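Exo-alpha-sialidase (Clostridium perfringens, PDB 2V72) binds galactose through a family 32 carbohydrate-binding module of a large sialidase toxin, probably helping to bring the enzyme to galactose-bearing glycans. Local coordinates at residues Met16-Thr21 and Asp27-Ala32; Ile68-Arg73 and Gly100-Asn105. All coordinates share one frame; numbering follows the deposited sequence.

Contact 1. Residues Met16-Thr21 and Asp27-Ala32. With CA (calcium ion), chain B.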
loop_
_atom_site.group_PDB
_atom_site.type_symbol
_atom_site.label_atom_id
_atom_site.label_comp_id
_atom_site.label_asym_id
_atom_site.label_seq_id
_atom_site.Cartn_x
_atom_site.Cartn_y
_atom_site.Cartn_z
ATOM N N MET A 16 8.886 -6.861 7.077
ATOM C CA MET A 16 8.555 -6.443 5.728
ATOM C C MET A 16 9.699 -5.649 5.129
ATOM O O MET A 16 10.552 -5.129 5.849
ATOM C CB MET A 16 7.273 -5.600 5.719
ATOM C CG MET A 16 6.085 -6.248 6.425
ATOM S SD MET A 16 4.691 -5.122 6.434
ATOM C CE MET A 16 3.460 -6.120 7.278
ATOM N N THR A 17 9.713 -5.604 3.799
ATOM C CA THR A 17 10.590 -4.742 3.023
ATOM C C THR A 17 9.707 -4.158 1.945
ATOM O O THR A 17 8.790 -4.829 1.460
ATOM C CB THR A 17 11.745 -5.514 2.352
ATOM O OG1 THR A 17 11.231 -6.695 1.734
ATOM C CG2 THR A 17 12.797 -5.916 3.371
ATOM N N ALA A 18 9.977 -2.910 1.573
ATOM C CA ALA A 18 9.118 -2.199 0.644
ATOM C C ALA A 18 9.858 -1.719 -0.598
ATOM O O ALA A 18 11.074 -1.489 -0.572
ATOM C CB ALA A 18 8.425 -1.033 1.345
ATOM N N SER A 19 9.095 -1.550 -1.672
ATOM C CA SER A 19 9.614 -1.161 -2.967
ATOM C C SER A 19 8.525 -0.386 -3.691
ATOM O O SER A 19 7.352 -0.688 -3.524
ATOM C CB SER A 19 9.974 -2.421 -3.764
ATOM O OG SER A 19 10.718 -2.094 -4.918
ATOM N N ALA A 20 8.905 0.611 -4.487
ATOM C CA ALA A 20 7.940 1.334 -5.316
ATOM C C ALA A 20 8.496 1.699 -6.697
ATOM O O ALA A 20 9.703 1.837 -6.872
ATOM C CB ALA A 20 7.451 2.567 -4.601
ATOM N N THR A 21 7.600 1.860 -7.665
ATOM C CA THR A 21 7.970 2.153 -9.043
ATOM C C THR A 21 8.271 3.647 -9.209
ATOM O O THR A 21 8.916 4.062 -10.184
ATOM C CB THR A 21 6.844 1.746 -10.017
ATOM O OG1 THR A 21 5.623 2.398 -9.638
ATOM C CG2 THR A 21 6.638 0.241 -10.006
ATOM N N ASP A 27 10.340 10.716 0.426
ATOM C CA ASP A 27 9.236 9.794 0.686
ATOM C C ASP A 27 9.454 8.421 0.050
ATOM O O ASP A 27 8.760 8.071 -0.908
ATOM C CB ASP A 27 7.932 10.389 0.142
ATOM C CG ASP A 27 7.604 11.738 0.746
ATOM O OD1 ASP A 27 8.076 12.023 1.862
ATOM O OD2 ASP A 27 6.865 12.509 0.105
ATOM N N PRO A 28 10.421 7.637 0.568
ATOM C CA PRO A 28 10.689 6.326 -0.035
ATOM C C PRO A 28 9.632 5.278 0.334
ATOM O O PRO A 28 8.890 5.460 1.297
ATOM C CB PRO A 28 12.036 5.935 0.571
ATOM C CG PRO A 28 12.052 6.609 1.903
ATOM C CD PRO A 28 11.294 7.898 1.728
ATOM N N ALA A 29 9.582 4.190 -0.430
ATOM C CA ALA A 29 8.691 3.062 -0.147
ATOM C C ALA A 29 8.737 2.562 1.307
ATOM O O ALA A 29 7.707 2.177 1.863
ATOM C CB ALA A 29 8.986 1.933 -1.090
ATOM N N SER A 30 9.932 2.577 1.903
ATOM C CA SER A 30 10.178 2.084 3.255
ATOM C C SER A 30 9.458 2.895 4.331
ATOM O O SER A 30 9.201 2.404 5.437
ATOM C CB SER A 30 11.680 2.083 3.541
ATOM O OG SER A 30 12.217 3.400 3.497
ATOM N N SER A 31 9.137 4.139 4.002
ATOM C CA SER A 31 8.433 5.012 4.915
ATOM C C SER A 31 6.956 4.659 5.030
ATOM O O SER A 31 6.269 5.184 5.896
ATOM C CB SER A 31 8.620 6.468 4.500
ATOM O OG SER A 31 9.905 6.911 4.890
ATOM N N ALA A 32 6.478 3.769 4.162
ATOM C CA ALA A 32 5.112 3.251 4.240
ATOM C C ALA A 32 4.969 2.174 5.315
ATOM O O ALA A 32 3.855 1.865 5.742
ATOM C CB ALA A 32 4.671 2.714 2.891
HETATM CA CA CA B . 5.150 5.870 7.795
#
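Ala-29 presses its methyl group against the middle of strand 17-20, where a one-turn 3-10 segment, 29-32, packs beside an outermost strand of a sheet in this F5/8 type C beta-sandwich. The tight part is small and made almost wholly of alanines. The CB of Ala-29 sits 3.9 Å from the CB of Ala-18 and also 3.9 Å from the CB of Ala-20. Those two methyls project from the same side of the strand, since side chains alternate along it, and the incoming methyl settles between them over the intervening backbone, with Ala-29 CB 3.5 Å from Ser-19 C. Closest of all, the methyl of Ala-18 lies against a carbonyl oxygen, its CB 3.3 Å from Ala-29 O, a van der Waals touch. Side chains this short let the two backbones come close, the CA atoms of Ser-19 and Ala-29 lying 5.2 Å apart. No hydrogen bond links the two segments; alternate residues, Thr-17, Ser-19 and Thr-21, pair instead with strand 53-59, Ser-19 with Ser-56. Leu-55 of that strand touches Ala-29 and Ala-32, and Trp-41 touches Ala-20 and Ala-32.

The other side is loose. Ser-19 directs its side chain away from the turn, and Ser-30, exposed like it, adds little more than a backbone N 4.0 Å from Ala-18 CB. Within the turn, Ser-31 N bonds to Pro-28 O and Ala-32 N to Ala-29 O. Asp-34, Asn-36, Thr-39, Ala-137 and Glu-138 also bind the calcium ion, which Ser-31 O meets at 2.3 Å.

Contact 2. Residues Ile68-Arg73 and Gly100-Asn105. With GAL (beta-D-galactopyranose), chain C.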
loop_
_atom_site.group_PDB
_atom_site.type_symbol
_atom_site.label_atom_id
_atom_site.label_comp_id
_atom_site.label_asym_id
_atom_site.label_seq_id
_atom_site.Cartn_x
_atom_site.Cartn_y
_atom_site.Cartn_z
ATOM N N ILE A 68 -5.994 -5.767 5.107
ATOM C CA ILE A 68 -4.943 -4.774 4.864
ATOM C C ILE A 68 -5.484 -3.388 5.236
ATOM O O ILE A 68 -6.575 -3.012 4.802
ATOM C CB ILE A 68 -4.468 -4.798 3.379
ATOM C CG1 ILE A 68 -3.886 -6.173 3.018
ATOM C CG2 ILE A 68 -3.432 -3.709 3.112
ATOM C CD1 ILE A 68 -4.022 -6.542 1.562
ATOM N N ALA A 69 -4.729 -2.650 6.046
ATOM C CA ALA A 69 -5.084 -1.275 6.389
ATOM C C ALA A 69 -4.149 -0.280 5.710
ATOM O O ALA A 69 -2.933 -0.288 5.935
ATOM C CB ALA A 69 -5.095 -1.071 7.904
ATOM N N ILE A 70 -4.736 0.565 4.870
ATOM C CA ILE A 70 -4.007 1.586 4.115
ATOM C C ILE A 70 -4.269 2.960 4.738
ATOM O O ILE A 70 -5.348 3.548 4.568
ATOM C CB ILE A 70 -4.411 1.582 2.614
ATOM C CG1 ILE A 70 -4.183 0.198 1.984
ATOM C CG2 ILE A 70 -3.661 2.665 1.842
ATOM C CD1 ILE A 70 -5.388 -0.754 2.112
ATOM N N THR A 71 -3.269 3.453 5.464
ATOM C CA THR A 71 -3.334 4.747 6.144
ATOM C C THR A 71 -2.848 5.877 5.226
ATOM O O THR A 71 -1.672 5.920 4.856
ATOM C CB THR A 71 -2.475 4.732 7.422
ATOM O OG1 THR A 71 -2.808 3.582 8.212
ATOM C CG2 THR A 71 -2.670 6.011 8.243
ATOM N N PRO A 72 -3.758 6.796 4.854
ATOM C CA PRO A 72 -3.373 7.962 4.073
ATOM C C PRO A 72 -2.490 8.926 4.862
ATOM O O PRO A 72 -2.307 8.766 6.074
ATOM C CB PRO A 72 -4.720 8.630 3.748
ATOM C CG PRO A 72 -5.745 7.598 4.002
ATOM C CD PRO A 72 -5.208 6.784 5.120
ATOM N N ARG A 73 -1.957 9.924 4.169
ATOM C CA ARG A 73 -1.187 10.988 4.800
ATOM C C ARG A 73 -1.988 11.715 5.881
ATOM O O ARG A 73 -3.151 12.067 5.696
ATOM C CB ARG A 73 -0.663 11.972 3.756
ATOM C CG ARG A 73 -1.725 12.668 2.923
ATOM C CD ARG A 73 -1.096 13.432 1.775
ATOM N NE ARG A 73 -0.178 14.464 2.245
ATOM C CZ ARG A 73 0.818 14.980 1.529
ATOM N NH1 ARG A 73 1.059 14.559 0.288
ATOM N NH2 ARG A 73 1.587 15.912 2.064
ATOM N N GLY A 100 -11.059 -1.422 -6.604
ATOM C CA GLY A 100 -12.204 -0.551 -6.399
ATOM C C GLY A 100 -11.868 0.926 -6.375
ATOM O O GLY A 100 -10.921 1.381 -7.024
ATOM N N THR A 101 -12.665 1.666 -5.615
ATOM C CA THR A 101 -12.533 3.104 -5.468
ATOM C C THR A 101 -12.479 3.472 -3.985
ATOM O O THR A 101 -13.170 2.868 -3.163
ATOM C CB THR A 101 -13.676 3.846 -6.237
ATOM O OG1 THR A 101 -13.118 4.588 -7.328
ATOM C CG2 THR A 101 -14.462 4.803 -5.349
ATOM N N TRP A 102 -11.626 4.435 -3.650
ATOM C CA TRP A 102 -11.568 4.988 -2.305
ATOM C C TRP A 102 -11.974 6.460 -2.301
ATOM O O TRP A 102 -11.714 7.188 -3.263
ATOM C CB TRP A 102 -10.169 4.841 -1.705
ATOM C CG TRP A 102 -9.822 3.455 -1.240
ATOM C CD1 TRP A 102 -10.677 2.519 -0.713
ATOM C CD2 TRP A 102 -8.516 2.864 -1.216
ATOM N NE1 TRP A 102 -9.985 1.376 -0.384
ATOM C CE2 TRP A 102 -8.659 1.558 -0.683
ATOM C CE3 TRP A 102 -7.241 3.303 -1.604
ATOM C CZ2 TRP A 102 -7.572 0.684 -0.531
ATOM C CZ3 TRP A 102 -6.159 2.438 -1.451
ATOM C CH2 TRP A 102 -6.334 1.138 -0.921
ATOM N N GLU A 103 -12.601 6.884 -1.202
ATOM C CA GLU A 103 -12.996 8.275 -0.983
ATOM C C GLU A 103 -11.791 9.201 -0.847
ATOM O O GLU A 103 -10.698 8.759 -0.489
ATOM C CB GLU A 103 -13.843 8.382 0.291
ATOM C CG GLU A 103 -15.346 8.424 0.085
ATOM C CD GLU A 103 -16.085 8.663 1.391
ATOM O OE1 GLU A 103 -16.297 7.679 2.135
ATOM O OE2 GLU A 103 -16.444 9.833 1.682
ATOM N N GLU A 104 -12.016 10.489 -1.105
ATOM C CA GLU A 104 -11.017 11.536 -0.922
ATOM C C GLU A 104 -10.951 12.100 0.493
ATOM O O GLU A 104 -11.385 13.232 0.748
ATOM C CB GLU A 104 -11.292 12.681 -1.880
ATOM C CG GLU A 104 -10.595 12.564 -3.207
ATOM C CD GLU A 104 -10.752 13.819 -4.015
ATOM O OE1 GLU A 104 -10.299 14.888 -3.540
ATOM O OE2 GLU A 104 -11.333 13.734 -5.116
ATOM N N ASN A 105 -10.391 11.320 1.408
ATOM C CA ASN A 105 -10.201 11.760 2.779
ATOM C C ASN A 105 -9.037 11.007 3.399
ATOM O O ASN A 105 -8.479 10.112 2.772
ATOM C CB ASN A 105 -11.497 11.594 3.600
ATOM C CG ASN A 105 -11.998 10.157 3.636
ATOM O OD1 ASN A 105 -11.256 9.235 3.969
ATOM N ND2 ASN A 105 -13.269 9.966 3.300
HETATM C C1 GAL C . 3.562 19.283 -1.280
HETATM C C2 GAL C . 3.271 18.135 -0.316
HETATM C C3 GAL C . 4.089 16.891 -0.681
HETATM C C4 GAL C . 4.015 16.564 -2.174
HETATM C C5 GAL C . 4.257 17.800 -3.029
HETATM C C6 GAL C . 4.037 17.481 -4.505
HETATM O O1 GAL C . 2.648 20.318 -1.028
HETATM O O2 GAL C . 3.527 18.540 1.013
HETATM O O3 GAL C . 3.598 15.786 0.042
HETATM O O4 GAL C . 2.744 16.037 -2.489
HETATM O O5 GAL C . 3.395 18.857 -2.624
HETATM O O6 GAL C . 4.600 18.501 -5.302
#
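Ile-70 and Trp-102 cross at about a right angle, the aliphatic branches of one meeting the six-membered part of the indole of the other. With CG1 anti to its carbonyl carbon (chi1 -57°), Ile-70 carries CD1 to the far end of the ring, 3.7 Å from CH2 of Trp-102 and equally near CZ2. Its CG2 branch reaches the neighbouring corner, 4.1 Å from both CH2 and CZ3 of Trp-102. Both branches come from one side of the indole, oblique to its plane. Trp-102 is in turn stacked with the ring of Tyr-84 and lies against Val-111, while Ile-136 backs Ile-70, making the pair part of a continuous apolar layer.

Further along the same two segments the contact thins. The ring of Pro-72 rests on the backbone of Asn-105, its CG 3.9 Å from Asn-105 O; that carbonyl is hydrogen-bonded to NZ of Lys-109, and the side-chain OD1 of Asn-105 accepts a bond from the backbone N of Leu-107.

Beyond the proline, Arg-73 leaves this packing for the sugar. A bend at chi3 (-61°) turns its guanidinium so that its edge meets galactose: NH1 and NH2 both donate to GAL O3, at 2.8 Å and 2.9 Å, each bond well bent at about 140°, and a weak bond runs from NH2 to O2. Backbone carbonyls of Ser-75 and Asn-78 take NE and NH1, which should help to fix the rotation of the flat group. An apolar layer between sheets, continued into a loop arginine that grips the sugar, fits the galactose-binding-like beta-sandwich of family 32 modules.

How the contacts relate
Contacts 1 and 2 illustrate how a beta-sandwich builds its binding sites largely from loops, with some help from strands. Their centres lie about 17 Å apart, on opposite sides of the chain's centre, and their nearest atoms stay about 6 Å apart without touching. Both reach the sheet whose outermost strands are 17-20 and 93-101. Each leads to a different bound group: 27-32 to the calcium ion, 68-73 to galactose. The sites are nevertheless linked: Thr-71 pairs through its backbone with Ala-137 and Glu-138, two calcium-site residues, and in contact 1 Asp-27 bonds to Trp-45 of the galactose pocket. The side chain of Pro-72 lies about 11 Å from the calcium ion.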